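PDB 5A04: aldose-aldose oxidoreductase from Caulobacter crescentus, which probably oxidises one aldose while reducing another, using a bound NADP-type nicotinamide cofactor to carry the hydride between them. Local coordinates for residues A[76-81]-A[99-104]; A[9-14]-A[32-37]; A[198-203]-A[231-236]. All coordinates share one frame; numbering follows the deposited sequence.

Contact 1: residues A[76-81]-A[99-104]; sequences IVYVIT and HVMCEK. With NDP (NADPH dihydro-nicotinamide-adenine-dinucleotide phosphate), chain G; BGC (beta-D-glucopyranose), chain H.
Met101 lies alongside Tyr78 at the apolar centre of this strand pair. Its CG sits over the middle of the Tyr78 ring, 3.5 Å from the centroid, as a CH-pi contact. Its SD lies farther out above the same face, a distant Met-aromatic contact. Ile80 CD1 covers the opposite face, so the ring is sandwiched between the two and its rotation is probably restricted. Next to this, Ile76 CG2 rests near Met101 CB. Both strands run parallel. Val77 N bonds to His99 O (2.9 Å), Met101 N to Val77 O, Val79 N to Met101 O (2.8 Å) and Glu103 N to Val79 O. Tyr78 CG is anti to the backbone N (chi1 -169°), which sends OH out to Glu103. Tyr78 OH gives Glu103 OE2 a hydrogen bond of 2.5 Å, on the anti lone pair; Gln296 also bonds to this OH. A phenylalanine here has no hydroxyl, and the Glu103 carboxylate would probably be less firmly set for the cofactor amide. Glu103 OE1 accepts a nearly straight bond from NADPH N7N (2.9 Å, 174°). Lys104 NZ bonds to glucose O1 (2.6 Å). The two strands and helix 86-95 form a Rossmann-fold beta-alpha-beta unit, its C-terminal strand ends at the nicotinamide and sugar sites.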
loop_
_atom_site.group_PDB
_atom_site.type_symbol
_atom_site.label_atom_id
_atom_site.label_comp_id
_atom_site.label_asym_id
_atom_site.label_seq_id
_atom_site.Cartn_x
_atom_site.Cartn_y
_atom_site.Cartn_z
ATOM N N ILE A 76 8.637 -19.652 -33.374
ATOM C CA ILE A 76 8.097 -19.387 -32.039
ATOM C C ILE A 76 6.585 -19.435 -32.074
ATOM O O ILE A 76 5.975 -18.918 -33.004
ATOM C CB ILE A 76 8.522 -17.986 -31.508
ATOM C CG1 ILE A 76 10.044 -17.876 -31.413
ATOM C CG2 ILE A 76 7.862 -17.699 -30.162
ATOM C CD1 ILE A 76 10.554 -16.421 -31.429
ATOM N N VAL A 77 5.978 -20.053 -31.065
ATOM C CA VAL A 77 4.538 -19.957 -30.864
ATOM C C VAL A 77 4.273 -19.081 -29.636
ATOM O O VAL A 77 4.853 -19.309 -28.565
ATOM C CB VAL A 77 3.890 -21.338 -30.659
ATOM C CG1 VAL A 77 2.404 -21.189 -30.353
ATOM C CG2 VAL A 77 4.117 -22.239 -31.881
ATOM N N TYR A 78 3.407 -18.087 -29.797
ATOM C CA TYR A 78 3.050 -17.191 -28.705
ATOM C C TYR A 78 1.636 -17.562 -28.279
ATOM O O TYR A 78 0.675 -17.345 -29.013
ATOM C CB TYR A 78 3.165 -15.727 -29.167
ATOM C CG TYR A 78 3.080 -14.645 -28.100
ATOM C CD1 TYR A 78 2.660 -14.926 -26.801
ATOM C CD2 TYR A 78 3.416 -13.325 -28.411
ATOM C CE1 TYR A 78 2.570 -13.922 -25.848
ATOM C CE2 TYR A 78 3.330 -12.312 -27.465
ATOM C CZ TYR A 78 2.910 -12.617 -26.186
ATOM O OH TYR A 78 2.827 -11.617 -25.247
ATOM N N VAL A 79 1.530 -18.169 -27.101
ATOM C CA VAL A 79 0.257 -18.625 -26.565
ATOM C C VAL A 79 -0.451 -17.523 -25.776
ATOM O O VAL A 79 0.047 -17.078 -24.736
ATOM C CB VAL A 79 0.468 -19.850 -25.658
ATOM C CG1 VAL A 79 -0.865 -20.293 -25.051
ATOM C CG2 VAL A 79 1.127 -20.987 -26.454
ATOM N N ILE A 80 -1.610 -17.091 -26.282
ATOM C CA ILE A 80 -2.340 -15.955 -25.723
ATOM C C ILE A 80 -3.806 -16.363 -25.513
ATOM O O ILE A 80 -4.753 -15.704 -25.965
ATOM C CB ILE A 80 -2.216 -14.695 -26.642
ATOM C CG1 ILE A 80 -0.770 -14.554 -27.145
ATOM C CG2 ILE A 80 -2.638 -13.435 -25.893
ATOM C CD1 ILE A 80 -0.463 -13.245 -27.937
ATOM N N THR A 81 -3.973 -17.455 -24.777
ATOM C CA THR A 81 -5.281 -18.043 -24.493
ATOM C C THR A 81 -5.671 -17.836 -23.031
ATOM O O THR A 81 -4.858 -17.366 -22.253
ATOM C CB THR A 81 -5.242 -19.546 -24.768
ATOM O OG1 THR A 81 -4.312 -20.135 -23.849
ATOM C CG2 THR A 81 -4.776 -19.810 -26.202
ATOM N N HIS A 99 9.968 -22.893 -30.200
ATOM C CA HIS A 99 10.188 -22.108 -28.995
ATOM C C HIS A 99 8.855 -21.511 -28.591
ATOM O O HIS A 99 7.960 -21.400 -29.414
ATOM C CB HIS A 99 11.216 -21.011 -29.246
ATOM C CG HIS A 99 12.527 -21.528 -29.754
ATOM N ND1 HIS A 99 13.525 -21.967 -28.912
ATOM C CD2 HIS A 99 13.007 -21.659 -31.012
ATOM C CE1 HIS A 99 14.570 -22.343 -29.631
ATOM N NE2 HIS A 99 14.281 -22.167 -30.910
ATOM N N VAL A 100 8.709 -21.123 -27.326
ATOM C CA VAL A 100 7.401 -20.675 -26.850
ATOM C C VAL A 100 7.491 -19.375 -26.061
ATOM O O VAL A 100 8.308 -19.253 -25.162
ATOM C CB VAL A 100 6.742 -21.739 -25.951
ATOM C CG1 VAL A 100 5.427 -21.204 -25.369
ATOM C CG2 VAL A 100 6.490 -23.007 -26.748
ATOM N N MET A 101 6.653 -18.415 -26.438
ATOM C CA MET A 101 6.314 -17.274 -25.603
ATOM C C MET A 101 4.941 -17.574 -25.019
ATOM O O MET A 101 3.999 -17.860 -25.752
ATOM C CB MET A 101 6.289 -15.971 -26.418
ATOM C CG MET A 101 5.971 -14.742 -25.596
ATOM S SD MET A 101 7.440 -14.018 -24.850
ATOM C CE MET A 101 8.166 -13.226 -26.294
ATOM N N CYS A 102 4.826 -17.536 -23.699
ATOM C CA CYS A 102 3.548 -17.831 -23.053
ATOM C C CYS A 102 3.104 -16.642 -22.205
ATOM O O CYS A 102 3.893 -16.095 -21.441
ATOM C CB CYS A 102 3.666 -19.084 -22.178
ATOM S SG CYS A 102 2.072 -19.586 -21.483
ATOM N N GLU A 103 1.846 -16.240 -22.330
ATOM C CA GLU A 103 1.366 -15.120 -21.530
ATOM C C GLU A 103 1.317 -15.461 -20.043
ATOM O O GLU A 103 1.290 -16.623 -19.666
ATOM C CB GLU A 103 -0.020 -14.662 -22.009
ATOM C CG GLU A 103 0.066 -13.411 -22.884
ATOM C CD GLU A 103 0.942 -12.358 -22.252
ATOM O OE1 GLU A 103 0.717 -12.044 -21.061
ATOM O OE2 GLU A 103 1.879 -11.870 -22.922
ATOM N N LYS A 104 1.323 -14.428 -19.206
ATOM C CA LYS A 104 1.069 -14.593 -17.781
ATOM C C LYS A 104 -0.424 -14.734 -17.527
ATOM O O LYS A 104 -1.235 -14.370 -18.374
ATOM C CB LYS A 104 1.634 -13.410 -16.975
ATOM C CG LYS A 104 1.473 -12.002 -17.607
ATOM C CD LYS A 104 0.019 -11.560 -17.844
ATOM C CE LYS A 104 -0.819 -11.509 -16.571
ATOM N NZ LYS A 104 -2.238 -11.147 -16.889
HETATM P PA NDP G . -9.594 -12.855 -24.772
HETATM O O1A NDP G . -10.768 -13.546 -24.170
HETATM O O2A NDP G . -9.759 -11.448 -25.276
HETATM O O5B NDP G . -8.965 -13.755 -25.996
HETATM C C5B NDP G . -8.808 -15.075 -25.559
HETATM C C4B NDP G . -8.695 -15.908 -26.844
HETATM O O4B NDP G . -8.228 -17.227 -26.556
HETATM C C3B NDP G . -10.090 -16.053 -27.496
HETATM O O3B NDP G . -10.376 -14.977 -28.332
HETATM C C2B NDP G . -9.863 -17.288 -28.377
HETATM O O2B NDP G . -9.225 -17.007 -29.480
HETATM C C1B NDP G . -8.833 -18.105 -27.485
HETATM N N9A NDP G . -9.468 -19.219 -26.777
HETATM C C8A NDP G . -9.164 -20.571 -26.902
HETATM N N7A NDP G . -9.943 -21.359 -26.136
HETATM C C5A NDP G . -10.799 -20.470 -25.479
HETATM C C6A NDP G . -11.832 -20.670 -24.545
HETATM N N6A NDP G . -12.150 -21.943 -24.125
HETATM N N1A NDP G . -12.544 -19.622 -24.031
HETATM C C2A NDP G . -12.165 -18.375 -24.499
HETATM N N3A NDP G . -11.210 -18.032 -25.371
HETATM C C4A NDP G . -10.524 -19.122 -25.865
HETATM O O3 NDP G . -8.525 -12.900 -23.503
HETATM P PN NDP G . -7.295 -11.834 -23.551
HETATM O O1N NDP G . -6.597 -11.802 -24.850
HETATM O O2N NDP G . -7.533 -10.622 -22.679
HETATM O O5D NDP G . -6.180 -12.693 -22.497
HETATM C C5D NDP G . -5.681 -13.873 -23.064
HETATM C C4D NDP G . -4.349 -14.199 -22.331
HETATM O O4D NDP G . -3.473 -13.034 -22.428
HETATM C C3D NDP G . -4.574 -14.434 -20.791
HETATM O O3D NDP G . -3.641 -15.418 -20.308
HETATM C C2D NDP G . -4.236 -13.084 -20.173
HETATM O O2D NDP G . -3.700 -13.210 -18.867
HETATM C C1D NDP G . -3.094 -12.610 -21.139
HETATM N N1N NDP G . -3.045 -11.146 -21.187
HETATM C C2N NDP G . -1.849 -10.485 -20.959
HETATM C C3N NDP G . -1.817 -9.122 -21.035
HETATM C C7N NDP G . -0.558 -8.419 -20.790
HETATM O O7N NDP G . -0.504 -7.180 -20.681
HETATM N N7N NDP G . 0.618 -9.156 -20.687
HETATM C C4N NDP G . -3.023 -8.308 -21.352
HETATM C C5N NDP G . -4.248 -9.100 -21.535
HETATM C C6N NDP G . -4.232 -10.430 -21.462
HETATM P P2B NDP G . -9.729 -17.797 -30.927
HETATM O O1X NDP G . -9.668 -19.242 -30.485
HETATM O O2X NDP G . -11.094 -17.195 -31.068
HETATM O O3X NDP G . -8.668 -17.346 -31.928
HETATM C C2 BGC H . -4.465 -8.464 -17.659
HETATM C C3 BGC H . -5.611 -7.572 -18.159
HETATM C C4 BGC H . -5.390 -6.154 -17.720
HETATM C C5 BGC H . -4.001 -5.669 -18.099
HETATM C C6 BGC H . -3.741 -4.293 -17.431
HETATM C C1 BGC H . -3.232 -7.869 -18.174
HETATM O O1 BGC H . -2.124 -8.718 -17.872
HETATM O O2 BGC H . -4.663 -9.784 -18.149
HETATM O O3 BGC H . -6.813 -8.091 -17.611
HETATM O O4 BGC H . -6.371 -5.318 -18.315
HETATM O O5 BGC H . -3.015 -6.563 -17.633
HETATM O O6 BGC H . -2.522 -3.719 -17.921
#

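Contact 2: residues A[9-14]-A[32-37]; sequences YAILGL and SRLAAL. With NDP (NADPH dihydro-nicotinamide-adenine-dinucleotide phosphate), chain G.
Ile11 and Leu34 cross at about a right angle on one face of the sheet, with Ile11 CG1 3.5 Å from Leu34 CD1. With chi1 at 179°, Leu34 CG points away from the backbone N, and CD1 swings over the neighbouring strand. On the other face the two methyls of Ala10 and Ala36 meet, CB to CB at 3.8 Å. Leu14 CD2 touches Leu37 CD2 farther along, and Tyr9 CE1 touches Ser32 CB at 3.7 Å. The backbones set this pairing. Tyr9 N bonds to Arg33 O (2.8 Å), and Ile11 N bonds to Ala36 O. Between these, Tyr9 O takes two donors, Ala35 N at 2.8 Å and Ala36 N at 3.1 Å. This double grip marks a beta bulge that shifts the parallel register by one residue. Farther out, helix 292-306 fixes the polar ends: Tyr9 OH bonds to Leu297 O, and Ser32 OG bonds to Asp298. Beyond the strand, Gly13 has backbone angles (phi 97°, psi 88°) suited to glycine. Leu14 N then bonds to O3X of the NADPH 2'-phosphate at 2.8 Å. Strands 7-12 and 32-38, with helix 16-22 between them, form the first beta-alpha-beta unit of a Rossmann fold, and Gly13 is consistent with its glycine-rich turn.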
loop_
_atom_site.group_PDB
_atom_site.type_symbol
_atom_site.label_atom_id
_atom_site.label_comp_id
_atom_site.label_asym_id
_atom_site.label_seq_id
_atom_site.Cartn_x
_atom_site.Cartn_y
_atom_site.Cartn_z
ATOM N N TYR A 9 6.956 -15.698 -35.787
ATOM C CA TYR A 9 5.977 -15.985 -34.736
ATOM C C TYR A 9 4.671 -16.559 -35.280
ATOM O O TYR A 9 4.110 -16.032 -36.246
ATOM C CB TYR A 9 5.643 -14.702 -33.961
ATOM C CG TYR A 9 6.556 -14.369 -32.817
ATOM C CD1 TYR A 9 7.820 -13.815 -33.028
ATOM C CD2 TYR A 9 6.126 -14.553 -31.509
ATOM C CE1 TYR A 9 8.649 -13.504 -31.956
ATOM C CE2 TYR A 9 6.930 -14.249 -30.440
ATOM C CZ TYR A 9 8.185 -13.722 -30.653
ATOM O OH TYR A 9 8.971 -13.417 -29.556
ATOM N N ALA A 10 4.177 -17.622 -34.647
ATOM C CA ALA A 10 2.785 -18.006 -34.770
ATOM C C ALA A 10 2.043 -17.454 -33.555
ATOM O O ALA A 10 2.426 -17.729 -32.425
ATOM C CB ALA A 10 2.637 -19.545 -34.851
ATOM N N ILE A 11 1.011 -16.648 -33.784
ATOM C CA ILE A 11 0.194 -16.135 -32.687
ATOM C C ILE A 11 -0.988 -17.079 -32.480
ATOM O O ILE A 11 -1.747 -17.367 -33.415
ATOM C CB ILE A 11 -0.298 -14.694 -32.961
ATOM C CG1 ILE A 11 0.895 -13.761 -33.222
ATOM C CG2 ILE A 11 -1.128 -14.174 -31.785
ATOM C CD1 ILE A 11 1.914 -13.695 -32.086
ATOM N N LEU A 12 -1.125 -17.592 -31.258
ATOM C CA LEU A 12 -2.126 -18.607 -30.970
ATOM C C LEU A 12 -3.131 -18.061 -29.959
ATOM O O LEU A 12 -2.766 -17.731 -28.831
ATOM C CB LEU A 12 -1.443 -19.887 -30.453
ATOM C CG LEU A 12 -2.315 -21.140 -30.293
ATOM C CD1 LEU A 12 -1.423 -22.393 -30.346
ATOM C CD2 LEU A 12 -3.083 -21.114 -28.984
ATOM N N GLY A 13 -4.393 -17.976 -30.378
ATOM C CA GLY A 13 -5.464 -17.412 -29.560
ATOM C C GLY A 13 -5.702 -15.961 -29.939
ATOM O O GLY A 13 -5.104 -15.059 -29.353
ATOM N N LEU A 14 -6.562 -15.731 -30.928
ATOM C CA LEU A 14 -6.712 -14.392 -31.509
ATOM C C LEU A 14 -7.791 -13.580 -30.771
ATOM O O LEU A 14 -8.834 -13.189 -31.334
ATOM C CB LEU A 14 -7.012 -14.504 -33.010
ATOM C CG LEU A 14 -5.972 -15.307 -33.817
ATOM C CD1 LEU A 14 -6.274 -15.301 -35.319
ATOM C CD2 LEU A 14 -4.531 -14.814 -33.560
ATOM N N SER A 32 11.970 -10.042 -35.290
ATOM C CA SER A 32 10.758 -10.850 -35.225
ATOM C C SER A 32 9.809 -10.486 -36.344
ATOM O O SER A 32 9.713 -9.324 -36.718
ATOM C CB SER A 32 10.049 -10.652 -33.879
ATOM O OG SER A 32 10.994 -10.723 -32.828
ATOM N N ARG A 33 9.095 -11.476 -36.864
ATOM C CA ARG A 33 8.046 -11.212 -37.841
ATOM C C ARG A 33 6.854 -12.115 -37.585
ATOM O O ARG A 33 6.989 -13.216 -37.047
ATOM C CB ARG A 33 8.563 -11.407 -39.274
ATOM C CG ARG A 33 8.980 -12.848 -39.597
ATOM C CD ARG A 33 9.435 -12.984 -41.054
ATOM N NE ARG A 33 8.381 -12.583 -41.980
ATOM C CZ ARG A 33 7.441 -13.398 -42.451
ATOM N NH1 ARG A 33 7.417 -14.676 -42.087
ATOM N NH2 ARG A 33 6.519 -12.937 -43.290
ATOM N N LEU A 34 5.681 -11.635 -37.962
ATOM C CA LEU A 34 4.472 -12.426 -37.866
ATOM C C LEU A 34 4.433 -13.426 -39.027
ATOM O O LEU A 34 4.444 -13.026 -40.191
ATOM C CB LEU A 34 3.255 -11.499 -37.877
ATOM C CG LEU A 34 1.905 -12.203 -37.806
ATOM C CD1 LEU A 34 1.835 -13.023 -36.524
ATOM C CD2 LEU A 34 0.782 -11.177 -37.877
ATOM N N ALA A 35 4.393 -14.719 -38.715
ATOM C CA ALA A 35 4.519 -15.753 -39.744
ATOM C C ALA A 35 3.281 -16.637 -39.873
ATOM O O ALA A 35 3.019 -17.198 -40.940
ATOM C CB ALA A 35 5.749 -16.617 -39.468
ATOM N N ALA A 36 2.520 -16.776 -38.792
ATOM C CA ALA A 36 1.381 -17.695 -38.812
ATOM C C ALA A 36 0.332 -17.322 -37.771
ATOM O O ALA A 36 0.616 -16.596 -36.813
ATOM C CB ALA A 36 1.857 -19.136 -38.598
ATOM N N LEU A 37 -0.884 -17.828 -37.978
ATOM C CA LEU A 37 -2.000 -17.601 -37.077
ATOM C C LEU A 37 -2.615 -18.933 -36.662
ATOM O O LEU A 37 -2.775 -19.839 -37.492
ATOM C CB LEU A 37 -3.070 -16.729 -37.739
ATOM C CG LEU A 37 -2.582 -15.347 -38.180
ATOM C CD1 LEU A 37 -3.645 -14.711 -39.063
ATOM C CD2 LEU A 37 -2.288 -14.478 -36.977
HETATM P PA NDP G . -9.594 -12.855 -24.772
HETATM O O1A NDP G . -10.768 -13.546 -24.170
HETATM O O2A NDP G . -9.759 -11.448 -25.276
HETATM O O5B NDP G . -8.965 -13.755 -25.996
HETATM C C5B NDP G . -8.808 -15.075 -25.559
HETATM C C4B NDP G . -8.695 -15.908 -26.844
HETATM O O4B NDP G . -8.228 -17.227 -26.556
HETATM C C3B NDP G . -10.090 -16.053 -27.496
HETATM O O3B NDP G . -10.376 -14.977 -28.332
HETATM C C2B NDP G . -9.863 -17.288 -28.377
HETATM O O2B NDP G . -9.225 -17.007 -29.480
HETATM C C1B NDP G . -8.833 -18.105 -27.485
HETATM N N9A NDP G . -9.468 -19.219 -26.777
HETATM C C8A NDP G . -9.164 -20.571 -26.902
HETATM N N7A NDP G . -9.943 -21.359 -26.136
HETATM C C5A NDP G . -10.799 -20.470 -25.479
HETATM C C6A NDP G . -11.832 -20.670 -24.545
HETATM N N6A NDP G . -12.150 -21.943 -24.125
HETATM N N1A NDP G . -12.544 -19.622 -24.031
HETATM C C2A NDP G . -12.165 -18.375 -24.499
HETATM N N3A NDP G . -11.210 -18.032 -25.371
HETATM C C4A NDP G . -10.524 -19.122 -25.865
HETATM O O3 NDP G . -8.525 -12.900 -23.503
HETATM P PN NDP G . -7.295 -11.834 -23.551
HETATM O O1N NDP G . -6.597 -11.802 -24.850
HETATM O O2N NDP G . -7.533 -10.622 -22.679
HETATM O O5D NDP G . -6.180 -12.693 -22.497
HETATM C C5D NDP G . -5.681 -13.873 -23.064
HETATM C C4D NDP G . -4.349 -14.199 -22.331
HETATM O O4D NDP G . -3.473 -13.034 -22.428
HETATM C C3D NDP G . -4.574 -14.434 -20.791
HETATM O O3D NDP G . -3.641 -15.418 -20.308
HETATM C C2D NDP G . -4.236 -13.084 -20.173
HETATM O O2D NDP G . -3.700 -13.210 -18.867
HETATM C C1D NDP G . -3.094 -12.610 -21.139
HETATM N N1N NDP G . -3.045 -11.146 -21.187
HETATM C C2N NDP G . -1.849 -10.485 -20.959
HETATM C C3N NDP G . -1.817 -9.122 -21.035
HETATM C C7N NDP G . -0.558 -8.419 -20.790
HETATM O O7N NDP G . -0.504 -7.180 -20.681
HETATM N N7N NDP G . 0.618 -9.156 -20.687
HETATM C C4N NDP G . -3.023 -8.308 -21.352
HETATM C C5N NDP G . -4.248 -9.100 -21.535
HETATM C C6N NDP G . -4.232 -10.430 -21.462
HETATM P P2B NDP G . -9.729 -17.797 -30.927
HETATM O O1X NDP G . -9.668 -19.242 -30.485
HETATM O O2X NDP G . -11.094 -17.195 -31.068
HETATM O O3X NDP G . -8.668 -17.346 -31.928
#

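Contact 3: residues A[198-203]-A[231-236]; sequences TGEEPV and FPSGAT
Glu200 reaches Ser233 because its CG is anti to the carbonyl carbon (chi1 -61°) and the chain runs extended beyond it. Ser233 OG stands between its own backbone N and carbonyl carbon (chi1 71°), facing the carboxylate. Two bonds result. Ser233 OG gives one to Glu200 OE2 at 2.5 Å, and Ser233 N gives one to Glu200 OE1 at 3.0 Å. Both use syn lone pairs, so the carboxylate is held at both oxygens. Ser233 OG also accepts from Ala235 N, forming an ST turn. Next to this grip lies the Phe231 ring, with Glu200 CB 3.5 Å from Phe231 CD2. Pro202 CB is over one face. Thr198 covers the opposite face, with OG1 3.5 Å from Phe231 CE2 and CG2 4.1 Å from the ring centroid in a CH-pi contact. Thr198 OG1 also accepts from Glu200 N, a second ST turn, and bonds to Ala194 O. At the outer side Val203 CG1 packs on Pro232 CG at 3.7 Å. Gly234 O bonds to Ser210 of the second subunit, so the turn also borders the dimer interface. Residues 231-235 form a type I turn with a G1 bulge at Gly234. It closes the beta hairpin of strands 224-230 and 236-242, docked here against the chain leaving helix 182-198.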
loop_
_atom_site.group_PDB
_atom_site.type_symbol
_atom_site.label_atom_id
_atom_site.label_comp_id
_atom_site.label_asym_id
_atom_site.label_seq_id
_atom_site.Cartn_x
_atom_site.Cartn_y
_atom_site.Cartn_z
ATOM N N THR A 198 12.978 -5.819 -5.620
ATOM C CA THR A 198 13.896 -6.252 -4.564
ATOM C C THR A 198 15.032 -7.073 -5.147
ATOM O O THR A 198 16.137 -7.106 -4.593
ATOM C CB THR A 198 13.197 -7.112 -3.480
ATOM O OG1 THR A 198 12.618 -8.262 -4.103
ATOM C CG2 THR A 198 12.115 -6.323 -2.768
ATOM N N GLY A 199 14.746 -7.757 -6.254
ATOM C CA GLY A 199 15.657 -8.751 -6.799
ATOM C C GLY A 199 15.750 -9.967 -5.892
ATOM O O GLY A 199 16.722 -10.724 -5.944
ATOM N N GLU A 200 14.728 -10.158 -5.066
ATOM C CA GLU A 200 14.709 -11.258 -4.102
ATOM C C GLU A 200 13.483 -12.144 -4.239
ATOM O O GLU A 200 12.540 -11.800 -4.943
ATOM C CB GLU A 200 14.758 -10.706 -2.686
ATOM C CG GLU A 200 15.998 -9.885 -2.357
ATOM C CD GLU A 200 15.989 -9.459 -0.905
ATOM O OE1 GLU A 200 16.255 -10.319 -0.031
ATOM O OE2 GLU A 200 15.695 -8.277 -0.637
ATOM N N GLU A 201 13.496 -13.281 -3.540
ATOM C CA GLU A 201 12.322 -14.149 -3.451
ATOM C C GLU A 201 11.811 -14.166 -2.019
ATOM O O GLU A 201 12.605 -14.232 -1.084
ATOM C CB GLU A 201 12.663 -15.575 -3.911
ATOM C CG GLU A 201 13.297 -15.626 -5.288
ATOM C CD GLU A 201 12.340 -15.195 -6.383
ATOM O OE1 GLU A 201 11.114 -15.370 -6.197
ATOM O OE2 GLU A 201 12.811 -14.710 -7.431
ATOM N N PRO A 202 10.481 -14.123 -1.839
ATOM C CA PRO A 202 9.947 -13.969 -0.479
ATOM C C PRO A 202 10.142 -15.212 0.380
ATOM O O PRO A 202 10.208 -16.327 -0.149
ATOM C CB PRO A 202 8.457 -13.688 -0.705
ATOM C CG PRO A 202 8.165 -14.194 -2.080
ATOM C CD PRO A 202 9.431 -14.114 -2.873
ATOM N N VAL A 203 10.256 -15.011 1.687
ATOM C CA VAL A 203 10.383 -16.146 2.602
ATOM C C VAL A 203 9.167 -16.270 3.508
ATOM O O VAL A 203 9.038 -17.245 4.248
ATOM C CB VAL A 203 11.650 -16.047 3.469
ATOM C CG1 VAL A 203 12.889 -16.292 2.611
ATOM C CG2 VAL A 203 11.716 -14.706 4.185
ATOM N N PHE A 231 11.176 -10.527 2.687
ATOM C CA PHE A 231 12.313 -11.038 1.919
ATOM C C PHE A 231 13.532 -11.266 2.834
ATOM O O PHE A 231 13.600 -10.683 3.917
ATOM C CB PHE A 231 12.667 -10.056 0.797
ATOM C CG PHE A 231 11.574 -9.885 -0.236
ATOM C CD1 PHE A 231 10.584 -8.934 -0.071
ATOM C CD2 PHE A 231 11.551 -10.680 -1.368
ATOM C CE1 PHE A 231 9.579 -8.777 -1.035
ATOM C CE2 PHE A 231 10.555 -10.538 -2.335
ATOM C CZ PHE A 231 9.568 -9.580 -2.164
ATOM N N PRO A 232 14.503 -12.092 2.397
ATOM C CA PRO A 232 15.651 -12.399 3.273
ATOM C C PRO A 232 16.427 -11.176 3.757
ATOM O O PRO A 232 16.925 -11.175 4.883
ATOM C CB PRO A 232 16.538 -13.281 2.383
ATOM C CG PRO A 232 15.557 -13.974 1.489
ATOM C CD PRO A 232 14.533 -12.905 1.166
ATOM N N SER A 233 16.516 -10.140 2.929
ATOM C CA SER A 233 17.258 -8.940 3.293
ATOM C C SER A 233 16.564 -8.132 4.380
ATOM O O SER A 233 17.150 -7.201 4.950
ATOM C CB SER A 233 17.445 -8.043 2.071
ATOM O OG SER A 233 16.195 -7.471 1.725
ATOM N N GLY A 234 15.302 -8.460 4.633
ATOM C CA GLY A 234 14.480 -7.682 5.537
ATOM C C GLY A 234 13.527 -6.753 4.800
ATOM O O GLY A 234 12.659 -6.145 5.418
ATOM N N ALA A 235 13.685 -6.637 3.481
ATOM C CA ALA A 235 12.722 -5.882 2.671
ATOM C C ALA A 235 11.302 -6.438 2.849
ATOM O O ALA A 235 11.109 -7.641 3.021
ATOM C CB ALA A 235 13.120 -5.913 1.186
ATOM N N THR A 236 10.317 -5.548 2.789
ATOM C CA THR A 236 8.913 -5.922 2.937
ATOM C C THR A 236 8.102 -5.432 1.743
ATOM O O THR A 236 8.480 -4.459 1.088
ATOM C CB THR A 236 8.299 -5.327 4.229
ATOM O OG1 THR A 236 8.302 -3.894 4.133
ATOM C CG2 THR A 236 9.118 -5.743 5.451
#

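How the contacts relate
From the N terminus, contact 2 comes first and closes the loop that holds helix 16-22. Contact 1 follows and closes the loop that holds helix 86-95. Contact 3 comes last and spans strands 204-210 and 224-230. The three are in series; none nests or crosses. Contacts 1 and 2 are neighbours in one parallel sheet, because strand 7-12 pairs with strand 76-79. Ile76 O and Ala10 N join them by a probable hydrogen bond of 2.8 Å. Both reach NADPH. Contact 3, in the C-terminal alpha/beta region, ties the end of helix 182-198 to a hairpin turn of the mixed sheet. Its centre is about 29 Å from that of contact 1 and about 37 Å from that of contact 2.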